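Local coordinates for nicking enzyme (Staphylococcus aureus, PDB 4HT4), which probably nicks plasmid DNA through this N-terminal relaxase part, a MobA/MobL-family domain, to start conjugative transfer of antibiotic-resistance plasmids between staphylococci, at residues K44-S49 / D118-K123; I86-P91 / A131-T136. The protein carries 1 engineered substitution. All coordinates share one frame; numbering follows the deposited sequence.

Interaction 1: K44-S49 / D118-K123; sequences KQCDYS and DLNIHK. With NI (nickel (II) ion), chain C.
H122 reaches the nickel ion with the amide of Q45 lying beside the base of its side chain. CB of H122 lies 3.3 Å from NE2 of Q45, and CG of the imidazole meets the same nitrogen, the amide and ring planes standing 61° apart. Further out, CD2 passes near the backbone O of Q45. At the tip, ND1 of H122 binds the nickel at 2.0 Å. On the ring's other nitrogen, NE2 is hydrogen-bonded to the carbonyl O of N25, and metal and carbonyl together help to fix the rotation of the ring. H130 and H132 complete the three-histidine nickel site, which places this outer strand pairing next to the metal centre of the relaxase part. The oxygen of the Q45 amide serves the next residue, K123, whose backbone N donates to OE1 of Q45 over 3.1 Å. The chain of Q45 bends at chi2 (92°), which swings CD toward that strand end.

Beyond it the backbones pair: N of D47 donates to O of I121 at 3.2 Å, and N of I121 to O of Y48 at 2.9 Å. CB of Y48 packs on CD1 of I121 at 4.0 Å; its hydroxyl is hydrogen-bonded to E50.

In the fold, 48-52 is an outermost strand of the five-stranded antiparallel sheet, beside 117-122. Helix 96-108 covers Y48 and I121 through I100, whereas helix 18-26 touches S49 and N120 on the other face.

Interaction 2: I86-P91 / A131-T136; sequences IIIGLP and AHLLCT. With NI (nickel (II) ion), chain C; nucleotides of chain B.
The carbonyl O of A131 is approached by two groups of the neighbouring strand: N of I88 donates a hydrogen bond to it over 3.1 Å, and CA of I87 makes a CA-H...O contact at 3.2 Å. The amide of A131 completes the pair by donating to O of I88. One antiparallel step further, N of I86 gives a hydrogen bond to O of L133 at 2.9 Å, whereas the return bond from N of L133 to O of I86 is bent and weak.

On one face of the sheet the side chains of I87 and H132 lie alongside each other and point the same way, with the CG2 methyl of I87 3.5 Å from ND1 of H132. The imidazole binds nickel through NE2 at 2.0 Å, and its ND1 is hydrogen-bonded to E85, a second-shell group that helps fix the ring's rotation. H130, A131 and H132 form the His-hydrophobic-His sequence of HUH relaxases, with both histidines on the metal. The other face is apolar. There CB of A131 meets CG1 of I88 at 3.9 Å and CD1 of L90 at 4.2 Å, and the CD1 methyls of I88 and L133 also touch.

Past the strand end, O of L90 accepts from N1 of DG25 of chain B at 2.6 Å, and more weakly from N2 of the same base. Both donors belong to the Watson-Crick edge of guanine, consistent with the backbone reading this base.

Strand 81-89 is flanked in the sheet by 5-11 and 130-136, and 130-136 by 117-122 on its far side. W168 and W172 of helix 162-182 pack against I86, I88 and L90 on the apolar face.

Interactions 1 and 2 have centres 10 Å apart in one antiparallel sheet, whose order is 5-11, 81-89, 130-136, 117-122, 48-52. Their segments alternate along the chain: 44-49, 86-91, 118-123, then 131-136. Strands 117-122 and 130-136, consecutive in the chain, join the two contacts through probable backbone hydrogen bonds, including N120 O to H132 N at 2.8 Å. Each contact supplies one histidine to the nickel ion, H130 adds the third, and two waters are shared. The metal thus bridges these adjacent strands, as in HUH relaxases, probably close to where DNA is cut. Both contacts reach the bound DNA, interaction 1 through K123 and a phosphate, interaction 2 through L90 and a guanine.

Interaction 1: K44-S49 / D118-K123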
loop_
_atom_site.group_PDB
_atom_site.type_symbol
_atom_site.label_atom_id
_atom_site.label_comp_id
_atom_site.label_asym_id
_atom_site.label_seq_id
_atom_site.Cartn_x
_atom_site.Cartn_y
_atom_site.Cartn_z
ATOM N N LYS A 44 -15.835 -8.497 6.026
ATOM C CA LYS A 44 -14.471 -8.914 6.324
ATOM C C LYS A 44 -13.944 -8.157 7.535
ATOM O O LYS A 44 -14.653 -7.336 8.117
ATOM C CB LYS A 44 -13.562 -8.678 5.118
ATOM C CG LYS A 44 -13.921 -9.511 3.899
ATOM C CD LYS A 44 -13.740 -10.993 4.175
ATOM C CE LYS A 44 -14.027 -11.825 2.935
ATOM N NZ LYS A 44 -13.812 -13.279 3.180
ATOM N N GLN A 45 -12.700 -8.432 7.913
ATOM C CA GLN A 45 -12.109 -7.794 9.084
ATOM C C GLN A 45 -11.075 -6.730 8.713
ATOM O O GLN A 45 -10.302 -6.897 7.770
ATOM C CB GLN A 45 -11.504 -8.840 10.026
ATOM C CG GLN A 45 -10.308 -9.596 9.462
ATOM C CD GLN A 45 -8.985 -8.936 9.803
ATOM O OE1 GLN A 45 -8.920 -8.051 10.657
ATOM N NE2 GLN A 45 -7.920 -9.365 9.135
ATOM N N CYS A 46 -11.081 -5.633 9.463
ATOM C CA CYS A 46 -10.139 -4.540 9.261
ATOM C C CYS A 46 -10.140 -3.645 10.490
ATOM O O CYS A 46 -11.179 -3.110 10.873
ATOM C CB CYS A 46 -10.510 -3.723 8.022
ATOM S SG CYS A 46 -9.359 -2.380 7.649
ATOM N N ASP A 47 -8.973 -3.484 11.106
ATOM C CA ASP A 47 -8.875 -2.744 12.361
ATOM C C ASP A 47 -8.428 -1.294 12.175
ATOM O O ASP A 47 -8.650 -0.455 13.049
ATOM C CB ASP A 47 -7.946 -3.474 13.335
ATOM C CG ASP A 47 -8.370 -4.911 13.575
ATOM O OD1 ASP A 47 -9.311 -5.132 14.366
ATOM O OD2 ASP A 47 -7.760 -5.818 12.973
ATOM N N TYR A 48 -7.802 -1.001 11.041
ATOM C CA TYR A 48 -7.395 0.367 10.740
ATOM C C TYR A 48 -7.284 0.604 9.237
ATOM O O TYR A 48 -6.720 -0.213 8.509
ATOM C CB TYR A 48 -6.069 0.702 11.424
ATOM C CG TYR A 48 -5.676 2.157 11.320
ATOM C CD1 TYR A 48 -6.158 3.092 12.224
ATOM C CD2 TYR A 48 -4.820 2.596 10.319
ATOM C CE1 TYR A 48 -5.802 4.425 12.135
ATOM C CE2 TYR A 48 -4.456 3.928 10.221
ATOM C CZ TYR A 48 -4.951 4.837 11.132
ATOM O OH TYR A 48 -4.593 6.163 11.041
ATOM N N SER A 49 -7.826 1.728 8.779
ATOM C CA SER A 49 -7.765 2.092 7.370
ATOM C C SER A 49 -7.458 3.572 7.200
ATOM O O SER A 49 -8.003 4.415 7.914
ATOM C CB SER A 49 -9.076 1.747 6.663
ATOM O OG SER A 49 -9.265 0.346 6.598
ATOM N N ASP A 118 -2.913 3.242 0.116
ATOM C CA ASP A 118 -4.121 2.799 0.795
ATOM C C ASP A 118 -3.734 1.823 1.900
ATOM O O ASP A 118 -3.599 0.622 1.660
ATOM C CB ASP A 118 -5.074 2.125 -0.192
ATOM C CG ASP A 118 -6.494 2.032 0.336
ATOM O OD1 ASP A 118 -6.684 2.061 1.570
ATOM O OD2 ASP A 118 -7.425 1.925 -0.489
ATOM N N LEU A 119 -3.557 2.345 3.109
ATOM C CA LEU A 119 -3.096 1.539 4.234
ATOM C C LEU A 119 -4.240 0.837 4.953
ATOM O O LEU A 119 -5.213 1.471 5.364
ATOM C CB LEU A 119 -2.318 2.403 5.227
ATOM C CG LEU A 119 -1.858 1.699 6.506
ATOM C CD1 LEU A 119 -0.839 0.615 6.188
ATOM C CD2 LEU A 119 -1.291 2.704 7.494
ATOM N N ASN A 120 -4.114 -0.478 5.100
ATOM C CA ASN A 120 -5.088 -1.269 5.840
ATOM C C ASN A 120 -4.399 -2.294 6.733
ATOM O O ASN A 120 -3.609 -3.111 6.260
ATOM C CB ASN A 120 -6.054 -1.973 4.887
ATOM C CG ASN A 120 -6.728 -1.015 3.928
ATOM O OD1 ASN A 120 -6.353 -0.922 2.760
ATOM N ND2 ASN A 120 -7.723 -0.288 4.420
ATOM N N ILE A 121 -4.703 -2.247 8.024
ATOM C CA ILE A 121 -4.079 -3.148 8.986
ATOM C C ILE A 121 -5.003 -4.300 9.371
ATOM O O ILE A 121 -6.137 -4.083 9.801
ATOM C CB ILE A 121 -3.649 -2.399 10.254
ATOM C CG1 ILE A 121 -2.710 -1.248 9.894
ATOM C CG2 ILE A 121 -2.978 -3.351 11.228
ATOM C CD1 ILE A 121 -2.232 -0.460 11.087
ATOM N N HIS A 122 -4.505 -5.523 9.218
ATOM C CA HIS A 122 -5.285 -6.716 9.521
ATOM C C HIS A 122 -4.942 -7.311 10.877
ATOM O O HIS A 122 -3.843 -7.109 11.393
ATOM C CB HIS A 122 -5.058 -7.784 8.456
ATOM C CG HIS A 122 -5.778 -7.528 7.171
ATOM N ND1 HIS A 122 -5.668 -8.361 6.079
ATOM C CD2 HIS A 122 -6.620 -6.532 6.806
ATOM C CE1 HIS A 122 -6.418 -7.891 5.096
ATOM N NE2 HIS A 122 -7.001 -6.781 5.511
ATOM N N LYS A 123 -5.903 -8.056 11.418
ATOM C CA LYS A 123 -5.767 -8.862 12.637
ATOM C C LYS A 123 -4.735 -8.428 13.682
ATOM O O LYS A 123 -3.767 -9.142 13.944
ATOM C CB LYS A 123 -5.570 -10.345 12.285
ATOM C CG LYS A 123 -4.504 -10.615 11.235
ATOM C CD LYS A 123 -4.306 -12.108 11.018
ATOM C CE LYS A 123 -5.573 -12.777 10.514
ATOM N NZ LYS A 123 -5.366 -14.233 10.281
HETATM NI NI NI C . -4.437 -9.729 5.265
HETATM O O HOH W 1 -3.486 -11.403 4.879
HETATM O O HOH W 2 -5.942 -9.814 3.996
#

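Interaction 2: I86-P91 / A131-T136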
loop_
_atom_site.group_PDB
_atom_site.type_symbol
_atom_site.label_atom_id
_atom_site.label_comp_id
_atom_site.label_asym_id
_atom_site.label_seq_id
_atom_site.Cartn_x
_atom_site.Cartn_y
_atom_site.Cartn_z
ATOM N N ILE A 86 1.953 -3.983 -1.112
ATOM C CA ILE A 86 3.039 -4.316 -0.206
ATOM C C ILE A 86 2.479 -4.717 1.148
ATOM O O ILE A 86 1.853 -3.905 1.831
ATOM C CB ILE A 86 3.997 -3.132 -0.010
ATOM C CG1 ILE A 86 4.711 -2.799 -1.318
ATOM C CG2 ILE A 86 5.010 -3.444 1.079
ATOM C CD1 ILE A 86 5.677 -1.646 -1.199
ATOM N N ILE A 87 2.690 -5.970 1.535
ATOM C CA ILE A 87 2.279 -6.407 2.861
ATOM C C ILE A 87 3.494 -6.566 3.766
ATOM O O ILE A 87 4.556 -7.019 3.333
ATOM C CB ILE A 87 1.430 -7.702 2.831
ATOM C CG1 ILE A 87 2.297 -8.937 2.580
ATOM C CG2 ILE A 87 0.337 -7.596 1.782
ATOM C CD1 ILE A 87 1.552 -10.243 2.748
ATOM N N ILE A 88 3.342 -6.161 5.020
ATOM C CA ILE A 88 4.440 -6.217 5.975
ATOM C C ILE A 88 4.002 -6.855 7.284
ATOM O O ILE A 88 2.889 -6.627 7.755
ATOM C CB ILE A 88 5.017 -4.815 6.262
ATOM C CG1 ILE A 88 3.898 -3.845 6.652
ATOM C CG2 ILE A 88 5.772 -4.292 5.053
ATOM C CD1 ILE A 88 4.372 -2.425 6.876
ATOM N N GLY A 89 4.886 -7.658 7.864
ATOM C CA GLY A 89 4.616 -8.287 9.141
ATOM C C GLY A 89 4.844 -7.318 10.283
ATOM O O GLY A 89 5.897 -6.690 10.375
ATOM N N LEU A 90 3.847 -7.189 11.153
ATOM C CA LEU A 90 3.955 -6.316 12.315
ATOM C C LEU A 90 4.258 -7.135 13.567
ATOM O O LEU A 90 3.721 -8.228 13.739
ATOM C CB LEU A 90 2.662 -5.521 12.505
ATOM C CG LEU A 90 2.243 -4.616 11.348
ATOM C CD1 LEU A 90 0.943 -3.896 11.674
ATOM C CD2 LEU A 90 3.342 -3.618 11.033
ATOM N N PRO A 91 5.124 -6.607 14.445
ATOM C CA PRO A 91 5.489 -7.274 15.701
ATOM C C PRO A 91 4.277 -7.472 16.606
ATOM O O PRO A 91 3.610 -6.499 16.959
ATOM C CB PRO A 91 6.479 -6.296 16.342
ATOM C CG PRO A 91 6.205 -4.982 15.689
ATOM C CD PRO A 91 5.799 -5.307 14.293
ATOM N N ALA A 131 0.041 -5.644 7.669
ATOM C CA ALA A 131 -0.516 -4.439 7.071
ATOM C C ALA A 131 -0.392 -4.451 5.553
ATOM O O ALA A 131 0.710 -4.542 5.011
ATOM C CB ALA A 131 0.159 -3.210 7.644
ATOM N N HIS A 132 -1.529 -4.355 4.872
ATOM C CA HIS A 132 -1.546 -4.296 3.418
ATOM C C HIS A 132 -1.402 -2.853 2.952
ATOM O O HIS A 132 -2.019 -1.948 3.514
ATOM C CB HIS A 132 -2.853 -4.874 2.876
ATOM C CG HIS A 132 -3.146 -6.262 3.351
ATOM N ND1 HIS A 132 -3.030 -7.367 2.537
ATOM C CD2 HIS A 132 -3.559 -6.724 4.555
ATOM C CE1 HIS A 132 -3.357 -8.451 3.219
ATOM N NE2 HIS A 132 -3.685 -8.088 4.446
ATOM N N LEU A 133 -0.588 -2.638 1.926
ATOM C CA LEU A 133 -0.396 -1.298 1.383
ATOM C C LEU A 133 -0.607 -1.257 -0.129
ATOM O O LEU A 133 0.265 -1.661 -0.897
ATOM C CB LEU A 133 0.994 -0.758 1.732
ATOM C CG LEU A 133 1.261 -0.312 3.172
ATOM C CD1 LEU A 133 1.573 -1.494 4.077
ATOM C CD2 LEU A 133 2.394 0.701 3.205
ATOM N N LEU A 134 -1.772 -0.771 -0.549
ATOM C CA LEU A 134 -2.059 -0.584 -1.967
ATOM C C LEU A 134 -1.503 0.747 -2.455
ATOM O O LEU A 134 -1.928 1.812 -2.005
ATOM C CB LEU A 134 -3.563 -0.647 -2.232
ATOM C CG LEU A 134 -4.123 -1.983 -2.713
ATOM C CD1 LEU A 134 -5.616 -1.869 -2.967
ATOM C CD2 LEU A 134 -3.402 -2.433 -3.971
ATOM N N CYS A 135 -0.557 0.678 -3.385
ATOM C CA CYS A 135 0.121 1.869 -3.877
ATOM C C CYS A 135 -0.109 2.068 -5.371
ATOM O O CYS A 135 -0.154 1.105 -6.136
ATOM C CB CYS A 135 1.619 1.769 -3.594
ATOM S SG CYS A 135 2.026 1.430 -1.868
ATOM N N THR A 136 -0.250 3.326 -5.778
ATOM C CA THR A 136 -0.433 3.658 -7.186
ATOM C C THR A 136 0.855 3.419 -7.969
ATOM O O THR A 136 1.950 3.474 -7.412
ATOM C CB THR A 136 -0.875 5.120 -7.370
ATOM O OG1 THR A 136 0.092 5.994 -6.777
ATOM C CG2 THR A 136 -2.229 5.349 -6.716
HETATM NI NI NI C . -4.437 -9.729 5.265
ATOM P P DG B 25 6.827 -19.724 12.069
ATOM O OP1 DG B 25 7.706 -19.565 13.250
ATOM O OP2 DG B 25 6.874 -20.974 11.278
ATOM O "O5'" DG B 25 5.315 -19.486 12.528
ATOM C "C5'" DG B 25 5.034 -18.391 13.383
ATOM C "C4'" DG B 25 3.612 -17.903 13.198
ATOM O "O4'" DG B 25 3.399 -16.781 14.091
ATOM C "C3'" DG B 25 3.303 -17.336 11.825
ATOM O "O3'" DG B 25 1.902 -17.175 11.699
ATOM C "C2'" DG B 25 3.973 -15.980 11.965
ATOM C "C1'" DG B 25 3.424 -15.586 13.333
ATOM N N9 DG B 25 4.216 -14.595 14.054
ATOM C C8 DG B 25 5.072 -14.835 15.101
ATOM N N7 DG B 25 5.641 -13.755 15.556
ATOM C C5 DG B 25 5.131 -12.734 14.764
ATOM C C6 DG B 25 5.389 -11.345 14.795
ATOM O O6 DG B 25 6.143 -10.716 15.552
ATOM N N1 DG B 25 4.661 -10.671 13.817
ATOM C C2 DG B 25 3.798 -11.266 12.927
ATOM N N2 DG B 25 3.192 -10.443 12.060
ATOM N N3 DG B 25 3.548 -12.569 12.886
ATOM C C4 DG B 25 4.249 -13.238 13.833
HETATM O O HOH W 1 -3.486 -11.403 4.879
HETATM O O HOH W 2 -5.942 -9.814 3.996
#